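Lysin (Bacillus phage PBC5, PDB 6ILU) probably recognises the bacterial cell wall through the SH3b-type cell-wall-binding region of a phage endolysin, the part described here. Local coordinates at residues A[80-86]-A[134-140]; A[46-50]-A[61-65]. Residue numbers count along the deposited sequence, not the author numbering.

In the fold
The two contacts come in series along the chain: contact 2 pairs the neighbouring strands of a hairpin (46-50 with 61-65) before contact 1 brings the C-terminal strand 135-138 back against 80-86. Their centres lie about 19 Å apart, on opposite sides of the chain's centre, yet both belong to one curled antiparallel sheet, in which strand 60-62 pairs with 46-52, 46-52 with 13-17, 13-17 with 75-84 and 75-84 with 135-138. The long strand 75-84 thus spans two lobes, consistent with tandem SH3b-like units fused through a shared sheet. Contacts 1 and 2 touch where Tyr80 OH lies 3.6 Å from Lys47 CE.

Contact 1 of 2, residues A[80-86]-A[134-140]; sequences YKVRSKY and HVTITAK. With EDO (1,2-ethanediol), chain K; SO4 (sulfate ion), chain C; SO4 (sulfate ion), chain G; SO4 (sulfate ion), chain D.
Strands 81-84 and 135-138 run extended and antiparallel, axes 4.5 Å apart at 159°, with Val82 opposite Ile137 (CA-CA 4.7 Å); the chain turns off at Lys85, His134 and Ala139. Tyr80 (chi1 m) starts the pairing by laying CB on Ile137 CG2 at 3.7 Å, its ring lying obliquely by Ala139. Lys81 forms a hydrogen-bonded pair with Thr138, N to O 2.9 Å and O to N 3.0 Å, while its NZ reaches Asn113 and a sulfate. Val82 (t) turns to the face it shares with Ile137, where CG1 meets Val135 CB at 3.7 Å, and Val122 of strand 121-123 adjoins all three. Arg83 pairs with Thr136 (N to O 3.0 Å, O to N 2.9 Å); its extended side chain runs along the other face to grip the C-terminal carboxylate of Lys140, with NH1 to O 2.9 Å and an NH2 to OXT salt bridge of 2.9 Å. A water links Arg83 NH1, Lys81 O, Thr136 OG1 and Thr138 OG1. Ser84 ends the strand in an ST turn, OG accepting from Tyr86 N at 2.9 Å. Lys85 N then donates to His134 O (2.9 Å), and Tyr86 OH hydrogen-bonds His134 ND1 at 2.7 Å, rings rim to rim. This antiparallel ladder, which docks the chain's last strand beside 75-84, is consistent with closure of an SH3b-like beta barrel by its C-terminal strand.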
# COMPACT_ATOMS: atom_id res chain seq x y z
N TYR A 80 -4.69 -2.34 -3.83
CA TYR A 80 -5.53 -1.40 -4.56
C TYR A 80 -4.81 -0.96 -5.83
O TYR A 80 -3.59 -0.83 -5.87
CB TYR A 80 -5.88 -0.21 -3.67
CG TYR A 80 -6.84 -0.53 -2.55
CD1 TYR A 80 -7.47 -1.78 -2.45
CD2 TYR A 80 -7.14 0.44 -1.58
CE1 TYR A 80 -8.38 -2.04 -1.44
CE2 TYR A 80 -8.01 0.19 -0.58
CZ TYR A 80 -8.63 -1.05 -0.50
OH TYR A 80 -9.51 -1.29 0.53
N LYS A 81 -5.59 -0.78 -6.90
CA LYS A 81 -5.08 -0.45 -8.22
C LYS A 81 -5.32 1.03 -8.53
O LYS A 81 -6.44 1.56 -8.33
CB LYS A 81 -5.75 -1.33 -9.30
CG LYS A 81 -5.64 -2.80 -8.96
CD LYS A 81 -4.24 -3.28 -9.19
CE LYS A 81 -4.10 -4.75 -8.80
NZ LYS A 81 -2.77 -5.27 -9.15
N VAL A 82 -4.26 1.66 -9.04
CA VAL A 82 -4.27 3.10 -9.32
C VAL A 82 -4.30 3.32 -10.82
O VAL A 82 -3.44 2.80 -11.53
CB VAL A 82 -3.02 3.79 -8.68
CG1 VAL A 82 -3.07 5.33 -8.89
CG2 VAL A 82 -2.93 3.47 -7.14
N ARG A 83 -5.30 4.06 -11.30
CA ARG A 83 -5.42 4.32 -12.74
C ARG A 83 -5.65 5.79 -12.98
O ARG A 83 -6.41 6.40 -12.25
CB ARG A 83 -6.55 3.52 -13.35
CG ARG A 83 -6.31 2.01 -13.36
CD ARG A 83 -7.59 1.33 -13.85
NE ARG A 83 -7.49 -0.12 -13.87
CZ ARG A 83 -7.86 -0.91 -12.85
NH1 ARG A 83 -8.33 -0.38 -11.73
NH2 ARG A 83 -7.75 -2.23 -12.97
N SER A 84 -5.02 6.35 -14.00
CA SER A 84 -5.37 7.73 -14.41
C SER A 84 -6.87 7.90 -14.67
O SER A 84 -7.54 6.98 -15.20
CB SER A 84 -4.59 8.12 -15.68
OG SER A 84 -4.97 9.42 -16.11
N LYS A 85 -7.40 9.08 -14.34
CA LYS A 85 -8.77 9.42 -14.73
C LYS A 85 -8.84 9.85 -16.19
O LYS A 85 -9.93 10.00 -16.72
CB LYS A 85 -9.35 10.55 -13.85
CG LYS A 85 -9.63 10.14 -12.40
CD LYS A 85 -10.28 11.30 -11.65
CE LYS A 85 -10.60 10.91 -10.20
NZ LYS A 85 -11.12 12.13 -9.44
N TYR A 86 -7.70 10.06 -16.83
CA TYR A 86 -7.65 10.75 -18.13
C TYR A 86 -7.25 9.78 -19.22
O TYR A 86 -6.69 8.73 -18.92
CB TYR A 86 -6.66 11.92 -18.05
CG TYR A 86 -6.89 12.80 -16.84
CD1 TYR A 86 -6.07 12.69 -15.73
CD2 TYR A 86 -7.91 13.74 -16.82
CE1 TYR A 86 -6.26 13.46 -14.62
CE2 TYR A 86 -8.12 14.53 -15.69
CZ TYR A 86 -7.29 14.38 -14.60
OH TYR A 86 -7.47 15.12 -13.47
N HIS A 134 -6.32 12.99 -9.43
CA HIS A 134 -6.08 12.65 -10.83
C HIS A 134 -6.25 11.16 -11.15
O HIS A 134 -6.14 10.76 -12.31
CB HIS A 134 -4.68 13.08 -11.25
CG HIS A 134 -4.47 14.56 -11.22
ND1 HIS A 134 -5.34 15.45 -11.83
CD2 HIS A 134 -3.47 15.31 -10.69
CE1 HIS A 134 -4.91 16.68 -11.64
NE2 HIS A 134 -3.76 16.63 -10.98
N VAL A 135 -6.48 10.36 -10.13
CA VAL A 135 -6.53 8.91 -10.32
C VAL A 135 -7.72 8.28 -9.62
O VAL A 135 -8.29 8.87 -8.71
CB VAL A 135 -5.24 8.23 -9.77
CG1 VAL A 135 -4.02 8.62 -10.64
CG2 VAL A 135 -5.04 8.56 -8.27
N THR A 136 -8.09 7.07 -10.04
CA THR A 136 -8.96 6.22 -9.24
C THR A 136 -8.09 5.22 -8.48
O THR A 136 -7.04 4.78 -8.98
CB THR A 136 -9.98 5.47 -10.09
OG1 THR A 136 -9.34 4.76 -11.17
CG2 THR A 136 -11.03 6.47 -10.73
N ILE A 137 -8.53 4.87 -7.27
CA ILE A 137 -7.84 3.89 -6.42
C ILE A 137 -8.91 2.90 -6.03
O ILE A 137 -9.82 3.27 -5.30
CB ILE A 137 -7.23 4.52 -5.16
CG1 ILE A 137 -6.22 5.61 -5.53
CG2 ILE A 137 -6.61 3.42 -4.20
CD1 ILE A 137 -5.69 6.43 -4.31
N THR A 138 -8.86 1.69 -6.59
CA THR A 138 -10.00 0.77 -6.45
C THR A 138 -9.53 -0.64 -6.07
O THR A 138 -8.35 -0.94 -6.20
CB THR A 138 -10.83 0.69 -7.76
OG1 THR A 138 -9.97 0.32 -8.83
CG2 THR A 138 -11.51 2.05 -8.10
N ALA A 139 -10.43 -1.49 -5.61
CA ALA A 139 -10.04 -2.81 -5.07
C ALA A 139 -9.50 -3.72 -6.18
O ALA A 139 -8.66 -4.59 -5.92
CB ALA A 139 -11.21 -3.48 -4.35
N LYS A 140 -9.98 -3.51 -7.41
CA LYS A 140 -9.55 -4.29 -8.59
C LYS A 140 -9.21 -3.38 -9.77
O LYS A 140 -9.43 -2.16 -9.72
CB LYS A 140 -10.65 -5.26 -9.04
CG LYS A 140 -11.04 -6.33 -8.04
CD LYS A 140 -12.13 -7.23 -8.63
CE LYS A 140 -12.52 -8.35 -7.66
NZ LYS A 140 -13.58 -9.27 -8.18
OXT LYS A 140 -8.76 -3.84 -10.84
C1 EDO K . -7.82 -2.41 -16.75
O1 EDO K . -7.68 -0.97 -16.81
C2 EDO K . -6.45 -3.05 -16.66
O2 EDO K . -6.34 -3.68 -15.38
S SO4 C . -0.71 18.53 -10.51
O1 SO4 C . 0.04 19.44 -9.66
O2 SO4 C . -0.43 17.13 -10.22
O3 SO4 C . -2.12 18.86 -10.24
O4 SO4 C . -0.37 18.80 -11.89
S SO4 G . -13.30 8.92 -7.37
O1 SO4 G . -11.99 8.32 -7.63
O2 SO4 G . -13.70 8.73 -5.97
O3 SO4 G . -14.29 8.31 -8.26
O4 SO4 G . -13.21 10.36 -7.65
S SO4 D . 0.14 -7.93 -8.05
O1 SO4 D . 0.46 -8.24 -6.65
O2 SO4 D . 0.61 -9.03 -8.90
O3 SO4 D . 0.78 -6.69 -8.46
O4 SO4 D . -1.30 -7.80 -8.24
O HOH W 1 -8.46 2.22 -10.34
O HOH W 2 -9.57 5.61 -13.75

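Contact 2 of 2, residues A[46-50]-A[61-65]; sequences YKVFA and ICLGG. With EDO (1,2-ethanediol), chain J.
Leu63 lays its CD2 methyl across the strand opposite, 4.0 Å from Val48 CG2 and 4.1 Å from Tyr46 CB. The two segments belong to a beta hairpin of strands 46-52 and 60-62 in what is probably the first of two SH3b-like lobes, and strand 46-52 is broken at Phe49-Ala50. The torsions there resemble those of a classic bulge, phi/psi -104/-23 at Phe49 and a return to an extended -159/161 at Ala50, but Ala50 N is left without a partner. Two backbone hydrogen bonds join the segments at the break: Phe49 N donates to Cys62 O at 2.8 Å, almost straight, and Cys62 N donates to Ala50 O at 2.8 Å, while Ile61 CA makes a CA-H...O contact of 3.4 Å to Ala50 O. The directions from CA 46 to 50 and from CA 61 to 64 stand 106° apart, so the segments cross steeply here rather than running as a regular antiparallel pair.

Side chains fill in around the break. Val48 (t) sets CG1 against Ile61 CG2 at 3.8 Å; both are buried and lean on Ala15 of strand 13-17, with Ile61 also reaching strand 75-84. Ala50 and Cys62 point to the same face, CB to CB 4.0 Å. Phe49 (m) brings CD1 to 3.7 Å from Gly64 N and CE1 to 3.7 Å from Leu63 O. Tyr46 (m) starts toward 61-65, but its ring leads away from that segment, and OH hydrogen-bonds Lys42 O. From Leu63 on, after the strand ends at Cys62, a water spans the gap, donating to Lys47 O and to Leu63 O at 2.7 Å each.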
# COMPACT_ATOMS: atom_id res chain seq x y z
N TYR A 46 -7.88 -8.55 6.05
CA TYR A 46 -7.57 -7.35 6.80
C TYR A 46 -7.17 -6.22 5.86
O TYR A 46 -6.32 -6.43 5.01
CB TYR A 46 -6.43 -7.60 7.79
CG TYR A 46 -6.83 -8.54 8.93
CD1 TYR A 46 -7.56 -8.07 10.00
CD2 TYR A 46 -6.44 -9.88 8.91
CE1 TYR A 46 -7.93 -8.92 11.06
CE2 TYR A 46 -6.81 -10.76 9.95
CZ TYR A 46 -7.54 -10.26 11.02
OH TYR A 46 -7.90 -11.13 12.03
N LYS A 47 -7.76 -5.03 6.03
CA LYS A 47 -7.35 -3.89 5.23
C LYS A 47 -5.90 -3.48 5.57
O LYS A 47 -5.49 -3.51 6.73
CB LYS A 47 -8.30 -2.70 5.44
CG LYS A 47 -8.02 -1.54 4.42
CD LYS A 47 -9.17 -0.49 4.42
CE LYS A 47 -10.48 -1.12 3.98
NZ LYS A 47 -11.61 -0.14 4.09
N VAL A 48 -5.13 -3.16 4.54
CA VAL A 48 -3.75 -2.70 4.69
C VAL A 48 -3.74 -1.17 4.59
O VAL A 48 -4.30 -0.59 3.63
CB VAL A 48 -2.88 -3.27 3.57
CG1 VAL A 48 -1.48 -2.70 3.64
CG2 VAL A 48 -2.83 -4.84 3.66
N PHE A 49 -3.10 -0.52 5.56
CA PHE A 49 -3.10 0.94 5.59
C PHE A 49 -1.78 1.57 5.14
O PHE A 49 -1.80 2.74 4.71
CB PHE A 49 -3.47 1.43 7.01
CG PHE A 49 -4.88 1.07 7.35
CD1 PHE A 49 -5.16 -0.04 8.10
CD2 PHE A 49 -5.93 1.79 6.79
CE1 PHE A 49 -6.48 -0.41 8.34
CE2 PHE A 49 -7.27 1.45 7.04
CZ PHE A 49 -7.55 0.32 7.81
N ALA A 50 -0.69 0.83 5.21
CA ALA A 50 0.63 1.35 4.84
C ALA A 50 1.55 0.21 4.53
O ALA A 50 1.33 -0.93 4.98
CB ALA A 50 1.25 2.22 5.96
N ILE A 61 3.58 -4.81 6.02
CA ILE A 61 2.33 -4.10 5.80
C ILE A 61 1.73 -3.78 7.15
O ILE A 61 1.90 -4.52 8.10
CB ILE A 61 1.30 -4.93 4.99
CG1 ILE A 61 1.26 -6.39 5.48
CG2 ILE A 61 1.63 -4.89 3.46
CD1 ILE A 61 0.06 -7.18 4.88
N CYS A 62 1.05 -2.63 7.23
CA CYS A 62 0.49 -2.15 8.47
C CYS A 62 -1.02 -2.41 8.47
O CYS A 62 -1.73 -1.90 7.59
CB CYS A 62 0.76 -0.66 8.62
SG CYS A 62 0.27 -0.17 10.33
N LEU A 63 -1.50 -3.19 9.43
CA LEU A 63 -2.94 -3.50 9.50
C LEU A 63 -3.73 -2.57 10.42
O LEU A 63 -4.90 -2.80 10.69
CB LEU A 63 -3.14 -4.97 9.96
CG LEU A 63 -2.38 -5.96 9.08
CD1 LEU A 63 -2.67 -7.38 9.54
CD2 LEU A 63 -2.75 -5.78 7.58
N GLY A 64 -3.11 -1.49 10.88
CA GLY A 64 -3.82 -0.55 11.74
C GLY A 64 -2.95 0.63 12.06
O GLY A 64 -2.88 1.61 11.29
N GLY A 65 -2.28 0.55 13.20
CA GLY A 65 -1.39 1.60 13.62
C GLY A 65 0.00 1.05 13.91
O GLY A 65 0.37 -0.00 13.42
C1 EDO J . -5.16 6.19 3.74
O1 EDO J . -6.17 5.42 4.41
C2 EDO J . -3.85 5.53 4.13
O2 EDO J . -3.94 4.17 3.69
O HOH W 3 -6.58 -4.17 9.12